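Ton_1535 (Thermococcus onnurineus, PDB 3ZPJ) is of unknown function but folds as an alpha-solenoid of stacked helices, a shape that in other proteins commonly serves as a binding scaffold. Local coordinates at residues T291-A303 against A315-K327. Numbering follows the deposited sequence.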
loop_
_atom_site.group_PDB
_atom_site.type_symbol
_atom_site.label_atom_id
_atom_site.label_comp_id
_atom_site.label_asym_id
_atom_site.label_seq_id
_atom_site.Cartn_x
_atom_site.Cartn_y
_atom_site.Cartn_z
ATOM N N THR A 291 -23.876 5.614 -4.394
ATOM C CA THR A 291 -24.228 5.588 -5.802
ATOM C C THR A 291 -23.497 4.461 -6.537
ATOM O O THR A 291 -24.135 3.630 -7.179
ATOM C CB THR A 291 -23.975 6.931 -6.480
ATOM O OG1 THR A 291 -24.854 7.906 -5.914
ATOM C CG2 THR A 291 -24.256 6.830 -7.973
ATOM N N GLU A 292 -22.171 4.412 -6.421
ATOM C CA GLU A 292 -21.397 3.354 -7.078
ATOM C C GLU A 292 -21.810 1.972 -6.581
ATOM O O GLU A 292 -21.697 0.979 -7.293
ATOM C CB GLU A 292 -19.883 3.574 -6.896
ATOM C CG GLU A 292 -19.425 4.935 -7.403
ATOM C CD GLU A 292 -17.925 5.190 -7.248
ATOM O OE1 GLU A 292 -17.160 4.235 -6.977
ATOM O OE2 GLU A 292 -17.510 6.364 -7.400
ATOM N N LEU A 293 -22.304 1.912 -5.355
ATOM C CA LEU A 293 -22.788 0.651 -4.816
ATOM C C LEU A 293 -24.113 0.236 -5.453
ATOM O O LEU A 293 -24.424 -0.951 -5.522
ATOM C CB LEU A 293 -22.947 0.750 -3.300
ATOM C CG LEU A 293 -21.670 0.591 -2.483
ATOM C CD1 LEU A 293 -21.840 1.192 -1.083
ATOM C CD2 LEU A 293 -21.285 -0.877 -2.412
ATOM N N GLY A 294 -24.894 1.213 -5.909
ATOM C CA GLY A 294 -26.209 0.933 -6.454
ATOM C C GLY A 294 -27.333 1.102 -5.452
ATOM O O GLY A 294 -28.482 0.780 -5.743
ATOM N N ASN A 295 -27.015 1.596 -4.261
ATOM C CA ASN A 295 -28.058 1.915 -3.297
ATOM C C ASN A 295 -28.515 3.352 -3.543
ATOM O O ASN A 295 -28.127 4.279 -2.836
ATOM C CB ASN A 295 -27.568 1.714 -1.855
ATOM C CG ASN A 295 -28.703 1.742 -0.827
ATOM O OD1 ASN A 295 -29.690 2.476 -0.970
ATOM N ND2 ASN A 295 -28.556 0.940 0.226
ATOM N N LEU A 296 -29.344 3.533 -4.562
ATOM C CA LEU A 296 -29.758 4.870 -4.951
ATOM C C LEU A 296 -30.727 5.512 -3.955
ATOM O O LEU A 296 -30.811 6.738 -3.881
ATOM C CB LEU A 296 -30.298 4.869 -6.387
ATOM C CG LEU A 296 -29.246 4.291 -7.344
ATOM C CD1 LEU A 296 -29.685 4.282 -8.800
ATOM C CD2 LEU A 296 -27.930 5.036 -7.197
ATOM N N ARG A 297 -31.436 4.697 -3.175
ATOM C CA ARG A 297 -32.324 5.242 -2.145
ATOM C C ARG A 297 -31.521 6.021 -1.110
ATOM O O ARG A 297 -31.771 7.208 -0.882
ATOM C CB ARG A 297 -33.148 4.148 -1.444
ATOM C CG ARG A 297 -33.862 4.659 -0.181
ATOM C CD ARG A 297 -34.689 3.593 0.555
ATOM N NE ARG A 297 -33.887 2.636 1.327
ATOM C CZ ARG A 297 -33.481 2.816 2.587
ATOM N NH1 ARG A 297 -33.778 3.934 3.235
ATOM N NH2 ARG A 297 -32.766 1.881 3.202
ATOM N N ARG A 298 -30.558 5.346 -0.484
ATOM C CA ARG A 298 -29.724 5.974 0.535
ATOM C C ARG A 298 -28.874 7.076 -0.083
ATOM O O ARG A 298 -28.687 8.129 0.522
ATOM C CB ARG A 298 -28.816 4.949 1.210
ATOM C CG ARG A 298 -29.508 3.929 2.103
ATOM C CD ARG A 298 -28.455 3.014 2.706
ATOM N NE ARG A 298 -29.001 1.912 3.486
ATOM C CZ ARG A 298 -29.346 2.013 4.763
ATOM N NH1 ARG A 298 -29.220 3.177 5.392
ATOM N NH2 ARG A 298 -29.825 0.957 5.409
ATOM N N ALA A 299 -28.369 6.830 -1.290
ATOM C CA ALA A 299 -27.515 7.793 -1.976
ATOM C C ALA A 299 -28.229 9.118 -2.178
ATOM O O ALA A 299 -27.633 10.185 -2.044
ATOM C CB ALA A 299 -27.027 7.237 -3.306
ATOM N N LEU A 300 -29.521 9.058 -2.470
ATOM C CA LEU A 300 -30.283 10.285 -2.621
ATOM C C LEU A 300 -30.414 11.031 -1.295
ATOM O O LEU A 300 -30.318 12.264 -1.266
ATOM C CB LEU A 300 -31.655 10.010 -3.229
ATOM C CG LEU A 300 -32.383 11.266 -3.695
ATOM C CD1 LEU A 300 -31.546 11.996 -4.732
ATOM C CD2 LEU A 300 -33.764 10.930 -4.249
ATOM N N LYS A 301 -30.627 10.299 -0.202
ATOM C CA LYS A 301 -30.751 10.945 1.107
ATOM C C LYS A 301 -29.507 11.772 1.371
ATOM O O LYS A 301 -29.590 12.931 1.784
ATOM C CB LYS A 301 -30.879 9.931 2.239
ATOM C CG LYS A 301 -32.078 9.023 2.209
ATOM C CD LYS A 301 -31.917 7.972 3.307
ATOM C CE LYS A 301 -33.079 7.012 3.330
ATOM N NZ LYS A 301 -34.360 7.757 3.299
ATOM N N PHE A 302 -28.345 11.170 1.131
ATOM C CA PHE A 302 -27.093 11.877 1.356
ATOM C C PHE A 302 -26.860 13.040 0.396
ATOM O O PHE A 302 -26.565 14.147 0.841
ATOM C CB PHE A 302 -25.914 10.907 1.399
ATOM C CG PHE A 302 -25.816 10.174 2.694
ATOM C CD1 PHE A 302 -25.170 10.746 3.774
ATOM C CD2 PHE A 302 -26.410 8.943 2.853
ATOM C CE1 PHE A 302 -25.097 10.091 4.983
ATOM C CE2 PHE A 302 -26.335 8.285 4.053
ATOM C CZ PHE A 302 -25.680 8.861 5.122
ATOM N N ALA A 303 -27.036 12.801 -0.899
ATOM C CA ALA A 303 -26.863 13.847 -1.895
ATOM C C ALA A 303 -27.659 15.117 -1.566
ATOM O O ALA A 303 -27.151 16.232 -1.716
ATOM C CB ALA A 303 -27.229 13.327 -3.273
ATOM N N ALA A 315 -23.560 15.232 -7.584
ATOM C CA ALA A 315 -24.085 14.001 -6.987
ATOM C C ALA A 315 -25.511 13.708 -7.457
ATOM O O ALA A 315 -25.878 12.560 -7.698
ATOM C CB ALA A 315 -24.018 14.073 -5.467
ATOM N N LEU A 316 -26.307 14.759 -7.597
ATOM C CA LEU A 316 -27.686 14.602 -8.023
ATOM C C LEU A 316 -27.749 14.117 -9.467
ATOM O O LEU A 316 -28.624 13.330 -9.830
ATOM C CB LEU A 316 -28.444 15.918 -7.856
ATOM C CG LEU A 316 -28.878 16.258 -6.428
ATOM C CD1 LEU A 316 -29.644 17.589 -6.379
ATOM C CD2 LEU A 316 -29.735 15.137 -5.862
ATOM N N LYS A 317 -26.812 14.586 -10.288
ATOM C CA LYS A 317 -26.757 14.176 -11.687
ATOM C C LYS A 317 -26.450 12.686 -11.783
ATOM O O LYS A 317 -27.224 11.922 -12.368
ATOM C CB LYS A 317 -25.707 14.984 -12.464
ATOM C CG LYS A 317 -25.545 14.525 -13.910
ATOM C CD LYS A 317 -24.783 15.531 -14.757
ATOM C CE LYS A 317 -23.432 14.993 -15.195
ATOM N NZ LYS A 317 -22.741 15.928 -16.128
ATOM N N ALA A 318 -25.322 12.289 -11.195
ATOM C CA ALA A 318 -24.881 10.895 -11.189
ATOM C C ALA A 318 -26.015 9.942 -10.827
ATOM O O ALA A 318 -26.281 8.975 -11.541
ATOM C CB ALA A 318 -23.719 10.710 -10.227
ATOM N N ILE A 319 -26.686 10.231 -9.720
ATOM C CA ILE A 319 -27.801 9.406 -9.283
ATOM C C ILE A 319 -28.845 9.305 -10.386
ATOM O O ILE A 319 -29.375 8.227 -10.657
ATOM C CB ILE A 319 -28.452 9.978 -8.015
ATOM C CG1 ILE A 319 -27.500 9.842 -6.821
ATOM C CG2 ILE A 319 -29.787 9.292 -7.741
ATOM C CD1 ILE A 319 -27.933 10.658 -5.595
ATOM N N ALA A 320 -29.114 10.430 -11.038
ATOM C CA ALA A 320 -30.151 10.480 -12.056
ATOM C C ALA A 320 -29.755 9.691 -13.298
ATOM O O ALA A 320 -30.600 9.051 -13.917
ATOM C CB ALA A 320 -30.485 11.913 -12.415
ATOM N N LEU A 321 -28.479 9.734 -13.664
ATOM C CA LEU A 321 -28.010 8.965 -14.812
ATOM C C LEU A 321 -28.153 7.472 -14.549
ATOM O O LEU A 321 -28.622 6.719 -15.410
ATOM C CB LEU A 321 -26.551 9.281 -15.136
ATOM C CG LEU A 321 -26.205 10.700 -15.579
ATOM C CD1 LEU A 321 -24.730 10.768 -15.940
ATOM C CD2 LEU A 321 -27.080 11.156 -16.741
ATOM N N GLU A 322 -27.740 7.050 -13.357
ATOM C CA GLU A 322 -27.835 5.651 -12.981
ATOM C C GLU A 322 -29.287 5.203 -13.009
ATOM O O GLU A 322 -29.599 4.110 -13.479
ATOM C CB GLU A 322 -27.258 5.417 -11.592
ATOM C CG GLU A 322 -27.172 3.948 -11.240
ATOM C CD GLU A 322 -26.184 3.204 -12.118
ATOM O OE1 GLU A 322 -25.188 3.832 -12.543
ATOM O OE2 GLU A 322 -26.398 1.997 -12.373
ATOM N N LEU A 323 -30.173 6.048 -12.498
ATOM C CA LEU A 323 -31.599 5.771 -12.588
ATOM C C LEU A 323 -31.977 5.407 -14.019
ATOM O O LEU A 323 -32.565 4.365 -14.250
ATOM C CB LEU A 323 -32.432 6.950 -12.087
ATOM C CG LEU A 323 -32.637 6.993 -10.573
ATOM C CD1 LEU A 323 -33.677 8.029 -10.189
ATOM C CD2 LEU A 323 -33.042 5.627 -10.054
ATOM N N VAL A 324 -31.580 6.241 -14.977
ATOM C CA VAL A 324 -31.911 6.027 -16.387
ATOM C C VAL A 324 -31.496 4.655 -16.929
ATOM O O VAL A 324 -32.332 3.917 -17.469
ATOM C CB VAL A 324 -31.332 7.144 -17.273
ATOM C CG1 VAL A 324 -31.330 6.726 -18.740
ATOM C CG2 VAL A 324 -32.131 8.417 -17.076
ATOM N N ARG A 325 -30.217 4.317 -16.777
ATOM C CA ARG A 325 -29.712 3.011 -17.198
ATOM C C ARG A 325 -30.596 1.874 -16.699
ATOM O O ARG A 325 -30.903 0.938 -17.437
ATOM C CB ARG A 325 -28.283 2.811 -16.701
ATOM C CG ARG A 325 -27.291 3.703 -17.406
ATOM C CD ARG A 325 -26.371 4.405 -16.435
ATOM N NE ARG A 325 -25.470 5.320 -17.135
ATOM C CZ ARG A 325 -24.476 5.995 -16.561
ATOM N NH1 ARG A 325 -24.232 5.861 -15.259
ATOM N NH2 ARG A 325 -23.720 6.804 -17.294
ATOM N N ARG A 326 -31.036 1.990 -15.453
ATOM C CA ARG A 326 -31.745 0.916 -14.779
ATOM C C ARG A 326 -33.254 1.107 -14.781
ATOM O O ARG A 326 -33.920 0.622 -13.869
ATOM C CB ARG A 326 -31.250 0.816 -13.332
ATOM C CG ARG A 326 -29.721 0.892 -13.191
ATOM C CD ARG A 326 -29.289 1.008 -11.734
ATOM N NE ARG A 326 -30.320 0.522 -10.819
ATOM C CZ ARG A 326 -30.164 0.418 -9.502
ATOM N NH1 ARG A 326 -29.008 0.756 -8.939
ATOM N NH2 ARG A 326 -31.163 -0.031 -8.750
ATOM N N LYS A 327 -33.786 1.803 -15.788
ATOM C CA LYS A 327 -35.221 2.136 -15.843
ATOM C C LYS A 327 -35.626 3.008 -14.639
ATOM O O LYS A 327 -34.995 4.027 -14.380
ATOM C CB LYS A 327 -36.081 0.862 -15.934
ATOM C CG LYS A 327 -37.560 1.049 -16.296
ATOM C CD LYS A 327 -38.328 -0.257 -16.079
ATOM C CE LYS A 327 -39.470 -0.103 -15.085
ATOM N NZ LYS A 327 -40.678 0.512 -15.708
#
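Side-chain torsions set up this contact: in I319, CG1 lies anti to the carbonyl carbon (chi1 -69°) and the extended chi2 carries CD1 into helix 296-303, while R326 bends at chi3 and turns its guanidinium back to the carbonyl of G294. The pair illustrates how an alpha-solenoid is built, from neighbouring helices packed nearly antiparallel, here with segment axes 9.8 Å apart and 161° between their directions. I319 of helix 309-325 is the knob, set in a hole formed by A299, L300 and A303, with T291, from the end of helix 280-293, supplying the fourth side. Its CD1 ends 3.6 Å from A303 CB, and its CG1 passes 3.4 Å from T291 OG1, a hydroxyl already hydrogen-bonded to A287 O. Toward the C-terminal end of 296-303, A303 CB and A315 CB meet at 4.0 Å, two methyl groups facing each other where the backbones run close. L300 reaches in from the flank, its CD1 touching L316 CD2 at 3.8 Å, the two side chains crossing at about a right angle; L316 also touches S338 of helix 332-338, so the packing passes on to the following helix. At the other end, G294 closes helix 280-293 in a Schellman motif, and N295 caps helix 296-303 through OD1. L296 projects from that helix's first turn, with CD1 against E322 CG at 3.5 Å and also over one face of the R326 guanidinium. With an alanine here instead of R326, G294 O would probably lose its bond from across the contact and L296 CD1 the flat group beside it. That bond is nearly straight, 3.2 Å from R326 NH1 to G294 O, with the oxygen in the guanidinium plane and the donor tilted 21° from the carbonyl plane.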